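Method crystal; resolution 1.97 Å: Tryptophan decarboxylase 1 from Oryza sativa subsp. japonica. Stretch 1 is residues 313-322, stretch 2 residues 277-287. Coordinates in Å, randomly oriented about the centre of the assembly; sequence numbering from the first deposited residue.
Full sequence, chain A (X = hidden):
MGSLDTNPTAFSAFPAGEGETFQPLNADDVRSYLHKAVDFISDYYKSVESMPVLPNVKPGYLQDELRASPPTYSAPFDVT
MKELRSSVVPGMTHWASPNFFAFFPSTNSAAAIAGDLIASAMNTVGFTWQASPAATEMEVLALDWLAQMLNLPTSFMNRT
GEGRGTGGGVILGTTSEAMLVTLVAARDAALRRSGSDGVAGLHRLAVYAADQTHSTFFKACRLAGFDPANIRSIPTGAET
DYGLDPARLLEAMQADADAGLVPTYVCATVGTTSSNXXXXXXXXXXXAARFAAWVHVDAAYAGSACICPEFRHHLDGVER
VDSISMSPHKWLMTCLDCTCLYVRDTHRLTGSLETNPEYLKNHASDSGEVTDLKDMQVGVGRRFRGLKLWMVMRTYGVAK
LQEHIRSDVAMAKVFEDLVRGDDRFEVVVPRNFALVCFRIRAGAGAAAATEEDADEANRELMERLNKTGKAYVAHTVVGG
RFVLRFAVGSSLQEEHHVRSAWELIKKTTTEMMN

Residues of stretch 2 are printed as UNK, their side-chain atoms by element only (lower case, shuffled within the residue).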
ATOM      1  N   HIS A 313       8.766 -15.676  24.702  1.00 37.66           N
ATOM      2  CA  HIS A 313      10.211 -15.716  24.928  1.00 39.20           C
ATOM      3  C   HIS A 313      11.012 -15.509  23.648  1.00 40.71           C
ATOM      4  O   HIS A 313      12.174 -15.090  23.723  1.00 39.33           O
ATOM      5  CB  HIS A 313      10.625 -17.038  25.582  1.00 39.99           C
ATOM      6  CG  HIS A 313      10.411 -18.236  24.712  1.00 40.48           C
ATOM      7  ND1 HIS A 313      11.388 -18.730  23.873  1.00 40.85           N
ATOM      8  CD2 HIS A 313       9.332 -19.038  24.547  1.00 39.29           C
ATOM      9  CE1 HIS A 313      10.920 -19.784  23.230  1.00 38.21           C
ATOM     10  NE2 HIS A 313       9.674 -19.991  23.618  1.00 40.61           N
ATOM     11  N   HIS A 314      10.423 -15.788  22.478  1.00 36.55           N
ATOM     12  CA  HIS A 314      11.122 -15.536  21.222  1.00 37.26           C
ATOM     13  C   HIS A 314      11.398 -14.059  20.996  1.00 36.50           C
ATOM     14  O   HIS A 314      12.190 -13.722  20.107  1.00 33.76           O
ATOM     15  CB  HIS A 314      10.319 -16.087  20.038  1.00 35.79           C
ATOM     16  CG  HIS A 314      10.232 -17.581  20.015  1.00 39.02           C
ATOM     17  ND1 HIS A 314      11.338 -18.388  19.857  1.00 37.71           N
ATOM     18  CD2 HIS A 314       9.172 -18.414  20.138  1.00 39.76           C
ATOM     19  CE1 HIS A 314      10.962 -19.654  19.874  1.00 40.47           C
ATOM     20  NE2 HIS A 314       9.651 -19.698  20.043  1.00 40.59           N
ATOM     21  N   LEU A 315      10.754 -13.173  21.751  1.00 34.61           N
ATOM     22  CA  LEU A 315      10.971 -11.740  21.609  1.00 36.16           C
ATOM     23  C   LEU A 315      11.804 -11.160  22.745  1.00 38.92           C
ATOM     24  O   LEU A 315      11.963  -9.938  22.820  1.00 39.80           O
ATOM     25  CB  LEU A 315       9.630 -11.007  21.515  1.00 35.32           C
ATOM     26  CG  LEU A 315       8.873 -11.175  20.197  1.00 35.53           C
ATOM     27  CD1 LEU A 315       7.626 -10.281  20.189  1.00 31.71           C
ATOM     28  CD2 LEU A 315       9.793 -10.852  19.027  1.00 34.38           C
ATOM     29  N   ASP A 316      12.336 -11.996  23.636  1.00 40.35           N
ATOM     30  CA  ASP A 316      13.196 -11.470  24.691  1.00 40.79           C
ATOM     31  C   ASP A 316      14.374 -10.717  24.079  1.00 38.72           C
ATOM     32  O   ASP A 316      15.002 -11.182  23.123  1.00 39.55           O
ATOM     33  CB  ASP A 316      13.672 -12.601  25.601  1.00 43.02           C
ATOM     34  CG  ASP A 316      12.544 -13.150  26.472  1.00 47.61           C
ATOM     35  OD1 ASP A 316      11.402 -12.644  26.361  1.00 47.07           O
ATOM     36  OD2 ASP A 316      12.793 -14.084  27.261  1.00 48.89           O
ATOM     37  N   GLY A 317      14.639  -9.527  24.601  1.00 37.31           N
ATOM     38  CA  GLY A 317      15.635  -8.646  24.038  1.00 35.77           C
ATOM     39  C   GLY A 317      15.073  -7.553  23.156  1.00 36.83           C
ATOM     40  O   GLY A 317      15.819  -6.628  22.796  1.00 33.85           O
ATOM     41  N   VAL A 318      13.783  -7.635  22.792  1.00 34.79           N
ATOM     42  CA  VAL A 318      13.183  -6.621  21.930  1.00 33.21           C
ATOM     43  C   VAL A 318      13.267  -5.247  22.580  1.00 33.18           C
ATOM     44  O   VAL A 318      13.332  -4.226  21.885  1.00 33.89           O
ATOM     45  CB  VAL A 318      11.724  -7.001  21.581  1.00 34.81           C
ATOM     46  CG1 VAL A 318      10.836  -6.928  22.815  1.00 36.05           C
ATOM     47  CG2 VAL A 318      11.189  -6.094  20.493  1.00 33.99           C
ATOM     48  N   GLU A 319      13.315  -5.193  23.916  1.00 34.32           N
ATOM     49  CA  GLU A 319      13.486  -3.916  24.595  1.00 34.79           C
ATOM     50  C   GLU A 319      14.802  -3.228  24.246  1.00 37.47           C
ATOM     51  O   GLU A 319      14.972  -2.053  24.587  1.00 36.51           O
ATOM     52  CB  GLU A 319      13.384  -4.111  26.116  1.00 38.27           C
ATOM     53  CG  GLU A 319      14.553  -4.870  26.738  1.00 42.49           C
ATOM     54  CD  GLU A 319      14.364  -6.384  26.697  1.00 46.16           C
ATOM     55  OE1 GLU A 319      13.445  -6.875  25.992  1.00 42.77           O
ATOM     56  OE2 GLU A 319      15.151  -7.088  27.369  1.00 53.56           O
ATOM     57  N   ARG A 320      15.727  -3.913  23.574  1.00 32.53           N
ATOM     58  CA  ARG A 320      16.999  -3.321  23.190  1.00 34.36           C
ATOM     59  C   ARG A 320      17.135  -3.075  21.690  1.00 37.65           C
ATOM     60  O   ARG A 320      18.202  -2.629  21.260  1.00 32.36           O
ATOM     61  CB  ARG A 320      18.155  -4.208  23.672  1.00 40.06           C
ATOM     62  CG  ARG A 320      18.143  -4.445  25.178  1.00 38.80           C
ATOM     63  CD  ARG A 320      19.539  -4.787  25.722  1.00 41.14           C
ATOM     64  NE  ARG A 320      19.975  -6.127  25.336  1.00 39.86           N
ATOM     65  CZ  ARG A 320      19.439  -7.258  25.791  1.00 41.52           C
ATOM     66  NH1 ARG A 320      18.433  -7.233  26.656  1.00 41.76           N
ATOM     67  NH2 ARG A 320      19.925  -8.424  25.385  1.00 43.05           N
ATOM     68  N   VAL A 321      16.105  -3.331  20.886  1.00 31.57           N
ATOM     69  CA  VAL A 321      16.188  -3.105  19.450  1.00 29.94           C
ATOM     70  C   VAL A 321      15.546  -1.763  19.120  1.00 31.13           C
ATOM     71  O   VAL A 321      14.909  -1.131  19.955  1.00 30.31           O
ATOM     72  CB  VAL A 321      15.546  -4.252  18.632  1.00 32.59           C
ATOM     73  CG1 VAL A 321      16.150  -5.583  19.018  1.00 28.71           C
ATOM     74  CG2 VAL A 321      14.040  -4.258  18.809  1.00 26.66           C
ATOM     75  N   ASP A 322      15.737  -1.306  17.887  1.00 28.94           N
ATOM     76  CA  ASP A 322      15.196  -0.014  17.491  1.00 26.29           C
ATOM     77  C   ASP A 322      13.789  -0.100  16.912  1.00 28.13           C
ATOM     78  O   ASP A 322      13.025   0.872  17.009  1.00 25.03           O
ATOM     79  CB  ASP A 322      16.126   0.632  16.474  1.00 27.27           C
ATOM     80  CG  ASP A 322      17.455   1.002  17.097  1.00 30.03           C
ATOM     81  OD1 ASP A 322      17.490   2.013  17.817  1.00 33.74           O
ATOM     82  OD2 ASP A 322      18.430   0.263  16.903  1.00 31.62           O
ATOM     83  N   UNK A 277      13.129 -20.555  11.391  1.00 33.65           N
ATOM     84  CA  UNK A 277      14.234 -20.315  12.303  1.00 37.16           C
ATOM     85  C   UNK A 277      13.973 -19.029  13.091  1.00 39.40           C
ATOM     86  O   UNK A 277      13.207 -18.158  12.668  1.00 33.92           O
ATOM     87  c   UNK A 277      15.554 -20.225  11.535  1.00 37.16           C
ATOM     88  N   UNK A 278      14.618 -18.915  14.254  1.00 36.22           N
ATOM     89  CA  UNK A 278      14.431 -17.765  15.138  1.00 37.24           C
ATOM     90  C   UNK A 278      15.794 -17.217  15.527  1.00 39.44           C
ATOM     91  O   UNK A 278      16.580 -17.916  16.176  1.00 36.10           O
ATOM     92  c   UNK A 278      13.662 -16.957  17.372  1.00 43.08           C
ATOM     93  c   UNK A 278      13.630 -18.126  16.398  1.00 36.53           C
ATOM     94  c   UNK A 278      12.177 -18.493  16.033  1.00 38.36           C
ATOM     95  N   UNK A 279      16.070 -15.973  15.141  1.00 38.12           N
ATOM     96  CA  UNK A 279      17.317 -15.319  15.521  1.00 38.70           C
ATOM     97  C   UNK A 279      17.264 -14.910  16.994  1.00 39.71           C
ATOM     98  O   UNK A 279      16.205 -14.515  17.491  1.00 41.11           O
ATOM     99  o   UNK A 279      17.757 -13.526  12.292  1.00 38.29           O
ATOM    100  o   UNK A 279      18.066 -15.628  12.845  1.00 39.51           O
ATOM    101  c   UNK A 279      17.808 -14.441  13.154  1.00 39.42           C
ATOM    102  c   UNK A 279      17.567 -14.086  14.633  1.00 38.42           C
ATOM    103  N   UNK A 280      18.395 -14.996  17.731  1.00 40.75           N
ATOM    104  CA  UNK A 280      18.381 -14.606  19.150  1.00 37.83           C
ATOM    105  C   UNK A 280      18.421 -13.093  19.307  1.00 42.04           C
ATOM    106  O   UNK A 280      19.485 -12.475  19.163  1.00 37.20           O
ATOM    107  c   UNK A 280      20.586 -15.284  18.530  1.00 38.60           C
ATOM    108  c   UNK A 280      19.741 -15.410  17.283  1.00 40.15           C
ATOM    109  c   UNK A 280      19.647 -15.269  19.705  1.00 38.29           C
ATOM    110  N   UNK A 281      17.264 -12.494  19.612  1.00 36.51           N
ATOM    111  CA  UNK A 281      17.088 -11.052  19.440  1.00 37.73           C
ATOM    112  C   UNK A 281      18.014 -10.272  20.368  1.00 36.31           C
ATOM    113  O   UNK A 281      18.700  -9.336  19.939  1.00 35.58           O
ATOM    114  c   UNK A 281      15.470  -9.154  19.695  1.00 32.45           C
ATOM    115  c   UNK A 281      14.717 -11.274  18.576  1.00 33.93           C
ATOM    116  c   UNK A 281      15.614 -10.660  19.662  1.00 35.99           C
ATOM    117  N   UNK A 282      18.019 -10.620  21.658  1.00 35.90           N
ATOM    118  CA  UNK A 282      18.859  -9.898  22.600  1.00 37.89           C
ATOM    119  C   UNK A 282      20.334  -9.981  22.254  1.00 37.44           C
ATOM    120  O   UNK A 282      21.048  -8.972  22.266  1.00 37.94           O
ATOM    121  N   UNK A 283      20.811 -11.180  21.924  1.00 37.97           N
ATOM    122  CA  UNK A 283      22.227 -11.330  21.603  1.00 37.17           C
ATOM    123  C   UNK A 283      22.611 -10.536  20.357  1.00 39.40           C
ATOM    124  O   UNK A 283      23.729 -10.012  20.279  1.00 36.12           O
ATOM    125  c   UNK A 283      22.572 -12.809  21.422  1.00 39.61           C
ATOM    126  N   UNK A 284      21.699 -10.420  19.386  1.00 36.62           N
ATOM    127  CA  UNK A 284      21.977  -9.635  18.184  1.00 34.47           C
ATOM    128  C   UNK A 284      22.063  -8.151  18.522  1.00 31.92           C
ATOM    129  O   UNK A 284      22.943  -7.435  18.030  1.00 36.54           O
ATOM    130  c   UNK A 284      20.901  -9.904  17.112  1.00 37.27           C
ATOM    131  c   UNK A 284      20.985  -8.882  15.978  1.00 34.71           C
ATOM    132  c   UNK A 284      21.058 -11.305  16.563  1.00 38.75           C
ATOM    133  N   UNK A 285      21.119  -7.656  19.327  1.00 33.21           N
ATOM    134  CA  UNK A 285      21.119  -6.243  19.680  1.00 33.04           C
ATOM    135  C   UNK A 285      22.399  -5.868  20.419  1.00 36.15           C
ATOM    136  O   UNK A 285      22.949  -4.783  20.216  1.00 35.42           O
ATOM    137  c   UNK A 285      19.900  -5.925  20.539  1.00 33.39           C
ATOM    138  N   UNK A 286      22.875  -6.754  21.292  1.00 34.30           N
ATOM    139  CA  UNK A 286      24.101  -6.481  22.033  1.00 35.93           C
ATOM    140  C   UNK A 286      25.295  -6.384  21.096  1.00 37.29           C
ATOM    141  O   UNK A 286      26.136  -5.487  21.239  1.00 41.00           O
ATOM    142  c   UNK A 286      24.313  -7.569  23.083  1.00 37.02           C
ATOM    143  o   UNK A 286      23.187  -8.491  24.968  1.00 43.49           O
ATOM    144  o   UNK A 286      22.497  -6.538  24.218  1.00 44.45           O
ATOM    145  c   UNK A 286      23.265  -7.528  24.171  1.00 40.76           C
ATOM    146  N   UNK A 287      25.371  -7.279  20.109  1.00 36.20           N
ATOM    147  CA  UNK A 287      26.452  -7.212  19.133  1.00 34.29           C
ATOM    148  C   UNK A 287      26.376  -5.908  18.349  1.00 37.31           C
ATOM    149  O   UNK A 287      27.377  -5.196  18.192  1.00 37.57           O
ATOM    150  c   UNK A 287      27.423  -8.303  17.134  1.00 38.59           C
ATOM    151  c   UNK A 287      26.729  -9.704  19.014  1.00 37.94           C
ATOM    152  c   UNK A 287      26.418  -8.445  18.214  1.00 37.68           C
TER

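Position 277 carries one side-chain carbon, out of reach of stretch 1: Ala-277. At 278 three carbons form a fork, one carbon bearing two others, and CA-to-CB points toward stretch 1; one branch tip lies 3.7 Å from ND1 of His-314. This is Val-278, whose CG1 is that tip, meeting the imidazole obliquely. Position 279 has two carbons, the second holding two oxygens, and its CB points away; it is Asp-279, with both carboxylate oxygens hydrogen-bonded elsewhere in the structure. At 280 three carbons close a ring onto the backbone N, which defines Pro-280. It sits at the N-cap position, where a nitrogen without a proton costs the helix nothing.

Position 281 opens the helix with another three-carbon fork aimed toward stretch 1, its CB 3.6 Å from O of Asp-316. Val-281 has the largest covered area of its stretch: CG2 reaches to 3.8 Å from O of His-314, while CG1 packs 3.8 Å from C of Gly-317 and 3.7 Å from CG1 of Val-321. Position 282 has no side-chain atoms, so it is Gly-282. Its CA lies 3.7 Å from CA of Gly-317, and a CB here would fall 2.8 Å from NH2 of Arg-320, a clash.

One carbon at 283, directed away, makes Ala-283. Position 284 is a three-carbon fork pointing sideways and making no contact with stretch 1: Val-284. At 285 a single carbon points toward stretch 1, 3.8 Å from O of Arg-320 and 4.1 Å from CG1 of Val-321; Ala-285 fits closely there. Two carbons ending in two oxygens at 286 give a carboxylate whose end comes nearer than its CB direction suggests, and one of these oxygens lies 2.8 Å from NE of Arg-320. This is Asp-286, and that oxygen, OD1, accepts a hydrogen bond from NE within a salt bridge. Position 287, a three-carbon fork out of reach, is Val-287.

The contact is organised around close backbone approach. Gly-317 ends up against the helix through the type II turn from Leu-315 to Val-318; its phi of 99° would jam a CB against the preceding carbonyl, and that CB would also lie 2.3 Å from CA of Gly-282. Two glycines thus let the chains meet, with a weak hydrogen bond from N of Gly-282 to O of Asp-316 (3.4 Å). Val-281 and Ala-285 pack against Val-321 beside this point, while Val-278 meets the His-314 ring farther along. Arg-320 meets OD1 of Asp-286 through NE, and its NH2 lies 3.3 Å from CA of Gly-282, closing the exposed margin with charge.

Stretch 2 277-287: AVDPVGAVADV
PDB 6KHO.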